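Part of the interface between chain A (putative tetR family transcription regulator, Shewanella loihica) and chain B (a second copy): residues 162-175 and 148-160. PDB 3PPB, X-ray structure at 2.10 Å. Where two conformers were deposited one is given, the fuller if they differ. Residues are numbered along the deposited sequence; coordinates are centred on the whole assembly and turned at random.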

ATOM      1  N   LEU A 162      -1.488  -6.467  -0.731  1.00 26.26           N
ATOM      2  CA  LEU A 162      -1.591  -5.300  -1.609  1.00 27.14           C
ATOM      3  C   LEU A 162      -0.516  -5.307  -2.674  1.00 32.27           C
ATOM      4  O   LEU A 162      -0.776  -4.893  -3.798  1.00 34.27           O
ATOM      5  CB  LEU A 162      -1.567  -3.991  -0.807  1.00 27.21           C
ATOM      6  CG  LEU A 162      -2.809  -3.729   0.084  1.00 31.00           C
ATOM      7  CD1 LEU A 162      -2.583  -2.526   0.940  1.00 30.91           C
ATOM      8  CD2 LEU A 162      -4.081  -3.562  -0.757  1.00 27.45           C
ATOM      9  N   ALA A 163       0.680  -5.813  -2.344  1.00 29.70           N
ATOM     10  CA  ALA A 163       1.785  -5.910  -3.301  1.00 27.84           C
ATOM     11  C   ALA A 163       1.465  -6.955  -4.377  1.00 29.51           C
ATOM     12  O   ALA A 163       1.671  -6.688  -5.552  1.00 28.43           O
ATOM     13  CB  ALA A 163       3.067  -6.265  -2.581  1.00 28.41           C
ATOM     14  N   ALA A 164       0.939  -8.131  -3.978  1.00 25.45           N
ATOM     15  CA  ALA A 164       0.646  -9.222  -4.922  1.00 24.89           C
ATOM     16  C   ALA A 164      -0.524  -8.859  -5.827  1.00 30.25           C
ATOM     17  O   ALA A 164      -0.482  -9.175  -7.015  1.00 31.90           O
ATOM     18  CB  ALA A 164       0.367 -10.538  -4.174  1.00 24.46           C
ATOM     19  N   THR A 165      -1.528  -8.148  -5.299  1.00 24.97           N
ATOM     20  CA  THR A 165      -2.688  -7.751  -6.100  1.00 25.48           C
ATOM     21  C   THR A 165      -2.342  -6.581  -7.023  1.00 29.50           C
ATOM     22  O   THR A 165      -2.899  -6.514  -8.106  1.00 27.76           O
ATOM     23  CB  THR A 165      -3.908  -7.500  -5.243  1.00 32.22           C
ATOM     24  OG1 THR A 165      -3.644  -6.480  -4.284  1.00 33.03           O
ATOM     25  CG2 THR A 165      -4.396  -8.776  -4.559  1.00 25.83           C
ATOM     26  N   ARG A 166      -1.393  -5.703  -6.632  1.00 25.11           N
ATOM     27  CA  ARG A 166      -0.869  -4.643  -7.496  1.00 24.71           C
ATOM     28  C   ARG A 166      -0.194  -5.318  -8.691  1.00 30.04           C
ATOM     29  O   ARG A 166      -0.485  -4.995  -9.834  1.00 32.72           O
ATOM     30  CB  ARG A 166       0.165  -3.774  -6.716  1.00 26.77           C
ATOM     31  CG  ARG A 166       1.054  -2.816  -7.559  1.00 31.44           C
ATOM     32  CD  ARG A 166       0.321  -1.530  -7.928  1.00 45.72           C
ATOM     33  NE  ARG A 166      -0.642  -1.752  -9.007  1.00 54.78           N
ATOM     34  CZ  ARG A 166      -1.940  -1.476  -8.937  1.00 64.08           C
ATOM     35  NH1 ARG A 166      -2.447  -0.907  -7.852  1.00 48.40           N
ATOM     36  NH2 ARG A 166      -2.737  -1.751  -9.960  1.00 40.39           N
ATOM     37  N   TYR A 167       0.676  -6.304  -8.400  1.00 25.67           N
ATOM     38  CA  TYR A 167       1.426  -7.088  -9.380  1.00 23.86           C
ATOM     39  C   TYR A 167       0.491  -7.788 -10.372  1.00 29.51           C
ATOM     40  O   TYR A 167       0.705  -7.687 -11.586  1.00 29.35           O
ATOM     41  CB  TYR A 167       2.305  -8.127  -8.646  1.00 23.80           C
ATOM     42  CG  TYR A 167       3.182  -8.973  -9.539  1.00 24.59           C
ATOM     43  CD1 TYR A 167       4.348  -8.456 -10.100  1.00 26.32           C
ATOM     44  CD2 TYR A 167       2.837 -10.286  -9.844  1.00 25.11           C
ATOM     45  CE1 TYR A 167       5.157  -9.231 -10.932  1.00 25.41           C
ATOM     46  CE2 TYR A 167       3.630 -11.063 -10.680  1.00 24.68           C
ATOM     47  CZ  TYR A 167       4.812 -10.544 -11.189  1.00 29.01           C
ATOM     48  OH  TYR A 167       5.639 -11.312 -11.977  1.00 29.19           O
ATOM     49  N   PHE A 168      -0.530  -8.516  -9.872  1.00 24.89           N
ATOM     50  CA  PHE A 168      -1.394  -9.265 -10.757  1.00 23.64           C
ATOM     51  C   PHE A 168      -2.364  -8.382 -11.524  1.00 30.43           C
ATOM     52  O   PHE A 168      -2.744  -8.764 -12.621  1.00 30.17           O
ATOM     53  CB  PHE A 168      -2.117 -10.390 -10.018  1.00 24.23           C
ATOM     54  CG  PHE A 168      -1.170 -11.525  -9.627  1.00 24.24           C
ATOM     55  CD1 PHE A 168      -0.488 -12.250 -10.601  1.00 27.15           C
ATOM     56  CD2 PHE A 168      -0.997 -11.884  -8.294  1.00 23.89           C
ATOM     57  CE1 PHE A 168       0.374 -13.295 -10.252  1.00 27.32           C
ATOM     58  CE2 PHE A 168      -0.112 -12.926  -7.931  1.00 26.95           C
ATOM     59  CZ  PHE A 168       0.557 -13.630  -8.919  1.00 25.62           C
ATOM     60  N   VAL A 169      -2.711  -7.192 -11.010  1.00 27.05           N
ATOM     61  CA  VAL A 169      -3.579  -6.269 -11.751  1.00 25.98           C
ATOM     62  C   VAL A 169      -2.728  -5.624 -12.861  1.00 31.69           C
ATOM     63  O   VAL A 169      -3.222  -5.430 -13.974  1.00 30.65           O
ATOM     64  CB  VAL A 169      -4.268  -5.234 -10.827  1.00 27.12           C
ATOM     65  CG1 VAL A 169      -4.904  -4.085 -11.638  1.00 27.94           C
ATOM     66  CG2 VAL A 169      -5.303  -5.922  -9.924  1.00 26.14           C
ATOM     67  N   ASP A 170      -1.440  -5.332 -12.570  1.00 30.59           N
ATOM     68  CA  ASP A 170      -0.515  -4.748 -13.561  1.00 31.63           C
ATOM     69  C   ASP A 170      -0.144  -5.759 -14.646  1.00 34.78           C
ATOM     70  O   ASP A 170       0.133  -5.367 -15.777  1.00 34.73           O
ATOM     71  CB  ASP A 170       0.795  -4.273 -12.885  1.00 32.93           C
ATOM     72  CG  ASP A 170       0.712  -3.038 -12.003  1.00 45.25           C
ATOM     73  OD1 ASP A 170      -0.363  -2.385 -11.984  1.00 43.57           O
ATOM     74  OD2 ASP A 170       1.726  -2.730 -11.321  1.00 52.02           O
ATOM     75  N   HIS A 171      -0.055  -7.043 -14.278  1.00 30.52           N
ATOM     76  CA  HIS A 171       0.333  -8.131 -15.196  1.00 30.96           C
ATOM     77  C   HIS A 171      -0.750  -9.226 -15.124  1.00 32.46           C
ATOM     78  O   HIS A 171      -0.504 -10.290 -14.545  1.00 29.09           O
ATOM     79  CB  HIS A 171       1.720  -8.684 -14.794  1.00 31.94           C
ATOM     80  CG  HIS A 171       2.749  -7.625 -14.583  1.00 35.14           C
ATOM     81  ND1 HIS A 171       3.329  -6.961 -15.653  1.00 38.40           N
ATOM     82  CD2 HIS A 171       3.236  -7.112 -13.429  1.00 36.08           C
ATOM     83  CE1 HIS A 171       4.146  -6.067 -15.117  1.00 37.86           C
ATOM     84  NE2 HIS A 171       4.146  -6.141 -13.781  1.00 36.77           N
ATOM     85  N   PRO A 172      -1.957  -8.974 -15.688  1.00 30.33           N
ATOM     86  CA  PRO A 172      -3.055  -9.956 -15.547  1.00 31.02           C
ATOM     87  C   PRO A 172      -2.765 -11.322 -16.173  1.00 33.91           C
ATOM     88  O   PRO A 172      -3.281 -12.319 -15.674  1.00 32.78           O
ATOM     89  CB  PRO A 172      -4.257  -9.266 -16.216  1.00 33.04           C
ATOM     90  CG  PRO A 172      -3.672  -8.201 -17.063  1.00 36.76           C
ATOM     91  CD  PRO A 172      -2.410  -7.763 -16.410  1.00 31.68           C
ATOM     92  N   GLU A 173      -1.885 -11.381 -17.192  1.00 31.86           N
ATOM     93  CA  GLU A 173      -1.488 -12.638 -17.831  1.00 33.09           C
ATOM     94  C   GLU A 173      -0.693 -13.532 -16.847  1.00 35.50           C
ATOM     95  O   GLU A 173      -0.747 -14.756 -16.949  1.00 34.98           O
ATOM     96  CB  GLU A 173      -0.694 -12.383 -19.132  1.00 35.13           C
ATOM     97  CG  GLU A 173       0.781 -12.003 -18.962  1.00 39.43           C
ATOM     98  CD  GLU A 173       1.166 -10.600 -18.518  1.00 52.23           C
ATOM     99  OE1 GLU A 173       0.271  -9.738 -18.363  1.00 39.73           O
ATOM    100  OE2 GLU A 173       2.385 -10.355 -18.363  1.00 43.67           O
ATOM    101  N   ARG A 174      -0.002 -12.930 -15.875  1.00 32.29           N
ATOM    102  CA  ARG A 174       0.803 -13.682 -14.907  1.00 30.49           C
ATOM    103  C   ARG A 174      -0.068 -14.375 -13.871  1.00 34.11           C
ATOM    104  O   ARG A 174       0.346 -15.394 -13.330  1.00 33.76           O
ATOM    105  CB  ARG A 174       1.851 -12.784 -14.246  1.00 26.15           C
ATOM    106  CG  ARG A 174       2.819 -12.270 -15.297  1.00 34.54           C
ATOM    107  CD  ARG A 174       4.012 -11.578 -14.708  1.00 36.97           C
ATOM    108  NE  ARG A 174       4.650 -10.727 -15.710  1.00 41.54           N
ATOM    109  CZ  ARG A 174       5.767 -10.045 -15.520  1.00 52.80           C
ATOM    110  NH1 ARG A 174       6.404 -10.111 -14.356  1.00 52.52           N
ATOM    111  NH2 ARG A 174       6.268  -9.299 -16.495  1.00 38.03           N
ATOM    112  N   TRP A 175      -1.296 -13.870 -13.634  1.00 30.60           N
ATOM    113  CA  TRP A 175      -2.244 -14.476 -12.694  1.00 29.37           C
ATOM    114  C   TRP A 175      -2.698 -15.845 -13.235  1.00 32.90           C
ATOM    115  O   TRP A 175      -3.095 -16.709 -12.465  1.00 32.22           O
ATOM    116  CB  TRP A 175      -3.450 -13.522 -12.441  1.00 28.34           C
ATOM    117  CG  TRP A 175      -4.589 -14.140 -11.667  1.00 29.77           C
ATOM    118  CD1 TRP A 175      -5.844 -14.404 -12.136  1.00 33.89           C
ATOM    119  CD2 TRP A 175      -4.560 -14.618 -10.299  1.00 28.62           C
ATOM    120  NE1 TRP A 175      -6.606 -15.000 -11.148  1.00 33.11           N
ATOM    121  CE2 TRP A 175      -5.833 -15.168 -10.020  1.00 32.66           C
ATOM    122  CE3 TRP A 175      -3.563 -14.681  -9.303  1.00 28.96           C
ATOM    123  CZ2 TRP A 175      -6.136 -15.772  -8.792  1.00 31.16           C
ATOM    124  CZ3 TRP A 175      -3.877 -15.252  -8.079  1.00 29.68           C
ATOM    125  CH2 TRP A 175      -5.154 -15.781  -7.828  1.00 30.55           C
TER
ATOM    126  N   TYR B 148      12.211 -16.542  -7.297  1.00 28.06           N
ATOM    127  CA  TYR B 148      10.864 -16.166  -7.705  1.00 27.07           C
ATOM    128  C   TYR B 148      11.016 -15.097  -8.788  1.00 31.96           C
ATOM    129  O   TYR B 148      12.107 -14.532  -8.855  1.00 32.63           O
ATOM    130  CB  TYR B 148      10.050 -15.608  -6.507  1.00 26.15           C
ATOM    131  CG  TYR B 148      10.104 -16.406  -5.230  1.00 25.81           C
ATOM    132  CD1 TYR B 148       9.845 -17.772  -5.226  1.00 28.45           C
ATOM    133  CD2 TYR B 148      10.350 -15.784  -4.011  1.00 25.67           C
ATOM    134  CE1 TYR B 148       9.908 -18.518  -4.043  1.00 28.70           C
ATOM    135  CE2 TYR B 148      10.352 -16.502  -2.817  1.00 25.98           C
ATOM    136  CZ  TYR B 148      10.138 -17.872  -2.838  1.00 31.64           C
ATOM    137  OH  TYR B 148      10.197 -18.588  -1.659  1.00 24.48           O
ATOM    138  N   PRO B 149       9.985 -14.726  -9.594  1.00 29.12           N
ATOM    139  CA  PRO B 149      10.167 -13.605 -10.549  1.00 28.84           C
ATOM    140  C   PRO B 149      10.602 -12.350  -9.783  1.00 32.14           C
ATOM    141  O   PRO B 149      10.004 -12.059  -8.746  1.00 29.21           O
ATOM    142  CB  PRO B 149       8.784 -13.485 -11.190  1.00 30.88           C
ATOM    143  CG  PRO B 149       8.250 -14.919 -11.114  1.00 35.19           C
ATOM    144  CD  PRO B 149       8.628 -15.298  -9.708  1.00 30.16           C
ATOM    145  N   ILE B 150      11.659 -11.637 -10.256  1.00 29.49           N
ATOM    146  CA  ILE B 150      12.221 -10.459  -9.588  0.50 29.10           C
ATOM    147  C   ILE B 150      11.217  -9.299  -9.458  1.00 31.06           C
ATOM    148  O   ILE B 150      11.243  -8.585  -8.450  1.00 30.41           O
ATOM    149  CB  ILE B 150      13.538 -10.002 -10.279  0.50 33.86           C
ATOM    150  CG1 ILE B 150      14.373  -9.096  -9.354  0.50 33.83           C
ATOM    151  CG2 ILE B 150      13.343  -9.402 -11.696  0.50 35.59           C
ATOM    152  CD1 ILE B 150      15.776  -9.342  -9.495  0.50 44.88           C
ATOM    153  N   GLU B 151      10.340  -9.096 -10.465  1.00 26.81           N
ATOM    154  CA  GLU B 151       9.390  -7.990 -10.371  0.50 25.72           C
ATOM    155  C   GLU B 151       8.374  -8.244  -9.251  1.00 27.72           C
ATOM    156  O   GLU B 151       7.999  -7.312  -8.567  1.00 27.66           O
ATOM    157  CB  GLU B 151       8.691  -7.720 -11.700  0.50 27.76           C
ATOM    158  CG  GLU B 151       8.105  -6.319 -11.757  0.50 29.67           C
ATOM    159  CD  GLU B 151       7.428  -5.955 -13.060  0.50 45.25           C
ATOM    160  OE1 GLU B 151       7.682  -6.633 -14.087  0.50 33.99           O
ATOM    161  OE2 GLU B 151       6.637  -4.984 -13.051  0.50 38.48           O
ATOM    162  N   LEU B 152       7.978  -9.503  -9.029  1.00 24.68           N
ATOM    163  CA  LEU B 152       7.066  -9.860  -7.944  1.00 24.24           C
ATOM    164  C   LEU B 152       7.792  -9.623  -6.611  1.00 26.97           C
ATOM    165  O   LEU B 152       7.215  -9.105  -5.671  1.00 27.93           O
ATOM    166  CB  LEU B 152       6.621 -11.348  -8.091  1.00 23.83           C
ATOM    167  CG  LEU B 152       5.746 -11.918  -6.924  1.00 26.83           C
ATOM    168  CD1 LEU B 152       4.498 -11.040  -6.624  1.00 24.76           C
ATOM    169  CD2 LEU B 152       5.353 -13.347  -7.180  1.00 25.20           C
HETATM  170  N   MSE B 153       9.084  -9.971  -6.555  1.00 23.31           N
HETATM  171  CA  MSE B 153       9.874  -9.792  -5.344  1.00 21.03           C
HETATM  172  C   MSE B 153      10.062  -8.333  -5.047  1.00 25.74           C
HETATM  173  O   MSE B 153      10.012  -7.950  -3.884  1.00 27.68           O
HETATM  174  CB  MSE B 153      11.232 -10.492  -5.476  1.00 21.01           C
HETATM  175  CG  MSE B 153      11.106 -11.987  -5.638  1.00 25.05           C
HETATM  176 SE   MSE B 153      12.825 -12.908  -5.778  0.75 30.26          SE
HETATM  177  CE  MSE B 153      13.344 -12.807  -3.966  1.00 24.10           C
ATOM    178  N   GLN B 154      10.275  -7.510  -6.083  1.00 23.92           N
ATOM    179  CA  GLN B 154      10.458  -6.076  -5.889  1.00 25.45           C
ATOM    180  C   GLN B 154       9.124  -5.429  -5.410  1.00 27.63           C
ATOM    181  O   GLN B 154       9.146  -4.642  -4.462  1.00 28.06           O
ATOM    182  CB  GLN B 154      11.015  -5.420  -7.158  1.00 28.32           C
ATOM    183  CG  GLN B 154      11.377  -3.954  -6.916  1.00 50.72           C
ATOM    184  CD  GLN B 154      12.292  -3.335  -7.946  1.00 64.71           C
ATOM    185  OE1 GLN B 154      12.751  -3.987  -8.921  1.00 52.13           O
ATOM    186  NE2 GLN B 154      12.577  -2.040  -7.718  1.00 47.05           N
ATOM    187  N   ASP B 155       7.977  -5.832  -5.987  1.00 24.53           N
ATOM    188  CA  ASP B 155       6.663  -5.335  -5.499  1.00 24.78           C
ATOM    189  C   ASP B 155       6.458  -5.763  -4.047  1.00 27.58           C
ATOM    190  O   ASP B 155       5.945  -5.001  -3.244  1.00 25.26           O
ATOM    191  CB  ASP B 155       5.508  -5.878  -6.358  1.00 26.73           C
ATOM    192  CG  ASP B 155       5.284  -5.134  -7.665  1.00 30.57           C
ATOM    193  OD1 ASP B 155       5.957  -4.111  -7.893  1.00 28.08           O
ATOM    194  OD2 ASP B 155       4.469  -5.591  -8.463  1.00 38.33           O
ATOM    195  N   ASN B 156       6.895  -6.997  -3.724  1.00 26.76           N
ATOM    196  CA  ASN B 156       6.794  -7.522  -2.373  1.00 26.05           C
ATOM    197  C   ASN B 156       7.612  -6.665  -1.413  1.00 28.37           C
ATOM    198  O   ASN B 156       7.092  -6.332  -0.353  1.00 28.20           O
ATOM    199  CB  ASN B 156       7.227  -8.990  -2.326  1.00 23.46           C
ATOM    200  CG  ASN B 156       7.126  -9.549  -0.944  1.00 37.92           C
ATOM    201  OD1 ASN B 156       6.022  -9.727  -0.381  1.00 32.00           O
ATOM    202  ND2 ASN B 156       8.271  -9.629  -0.314  1.00 26.33           N
ATOM    203  N   CYS B 157       8.875  -6.300  -1.772  1.00 26.49           N
ATOM    204  CA  CYS B 157       9.735  -5.414  -0.950  1.00 25.72           C
ATOM    205  C   CYS B 157       8.981  -4.128  -0.669  1.00 28.01           C
ATOM    206  O   CYS B 157       8.954  -3.659   0.468  1.00 25.76           O
ATOM    207  CB  CYS B 157      11.068  -5.115  -1.636  1.00 25.78           C
ATOM    208  SG  CYS B 157      12.163  -6.547  -1.802  1.00 30.38           S
ATOM    209  N   HIS B 158       8.379  -3.567  -1.719  1.00 26.00           N
ATOM    210  CA  HIS B 158       7.601  -2.331  -1.683  1.00 26.66           C
ATOM    211  C   HIS B 158       6.374  -2.459  -0.747  1.00 27.88           C
ATOM    212  O   HIS B 158       6.167  -1.588   0.089  1.00 27.28           O
ATOM    213  CB  HIS B 158       7.165  -1.974  -3.116  1.00 28.15           C
ATOM    214  CG  HIS B 158       6.613  -0.585  -3.280  1.00 31.48           C
ATOM    215  ND1 HIS B 158       6.716   0.369  -2.281  1.00 33.58           N
ATOM    216  CD2 HIS B 158       6.025  -0.021  -4.360  1.00 33.65           C
ATOM    217  CE1 HIS B 158       6.152   1.463  -2.770  1.00 32.85           C
ATOM    218  NE2 HIS B 158       5.755   1.283  -4.028  1.00 33.57           N
ATOM    219  N   GLY B 159       5.602  -3.547  -0.875  1.00 23.67           N
ATOM    220  CA  GLY B 159       4.457  -3.777  -0.003  1.00 23.74           C
ATOM    221  C   GLY B 159       4.851  -3.948   1.469  1.00 24.37           C
ATOM    222  O   GLY B 159       4.159  -3.457   2.364  1.00 22.18           O
ATOM    223  N   GLN B 160       5.963  -4.653   1.730  1.00 19.98           N
ATOM    224  CA  GLN B 160       6.443  -4.881   3.099  1.00 19.31           C
ATOM    225  C   GLN B 160       6.960  -3.595   3.702  1.00 23.83           C
ATOM    226  O   GLN B 160       6.730  -3.357   4.883  1.00 23.56           O
ATOM    227  CB  GLN B 160       7.487  -5.979   3.176  1.00 19.15           C
ATOM    228  CG  GLN B 160       6.873  -7.339   2.850  1.00 20.74           C
ATOM    229  CD  GLN B 160       7.835  -8.442   3.174  1.00 35.26           C
ATOM    230  OE1 GLN B 160       8.799  -8.669   2.448  1.00 25.27           O
ATOM    231  NE2 GLN B 160       7.600  -9.121   4.297  1.00 16.45           N
TER

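Two helices of identical chains cross here at 140° between their N-to-C directions, and their axes come within 8.3 Å. At the closest backbone approach the contact places two small residues: the CA atoms of Ala163(A) and Gly159(B) lie 4.8 Å apart. The methyl of Ala163(A) points at the other backbone, with its CB 3.8 Å from Gly159(B) CA and 3.2 Å from Asp155(B) O. Gly159(B) has no side chain to hold it off; a CB placed there ideally would stand 2.5 Å from the CB of Ala163(A), a clash. The rule is a methyl set against bare backbone.

One turn along, Tyr167(A) covers the most surface. With chi1 in the t well, its ring lies along the start of helix 150-160. Leu152(B) covers one face: its CB sits 3.8 Å from the ring centroid, only 16° off the normal, a CH-pi contact. Asp155(B) OD2 approaches the ring edge, 3.3 Å from Tyr167(A) CD1, where the ring hydrogens suit a carboxylate oxygen. An aromatic ring thus serves apolar and polar neighbours at once. Its hydroxyl is not left unpaired, since Arg174(A) NH1 donates to Tyr167(A) OH at 2.8 Å, fixing the ring from within its own chain.

Polar groups close the far end. Glu151(B), extended with chi1 and chi2 both t, reaches His171(A), the first residue to leave helical phi/psi after its helix. His171(A) NE2 donates to Glu151(B) OE2 at 2.8 Å, in the contact's one hydrogen bond between the stretches. The other carboxylate oxygen, Glu151(B) OE1, forms a long salt bridge of 3.7 Å with Arg174(A) NH1. The same arginine nitrogen therefore links tyrosine and glutamate, joining the packed ring to the charged, partly exposed margin.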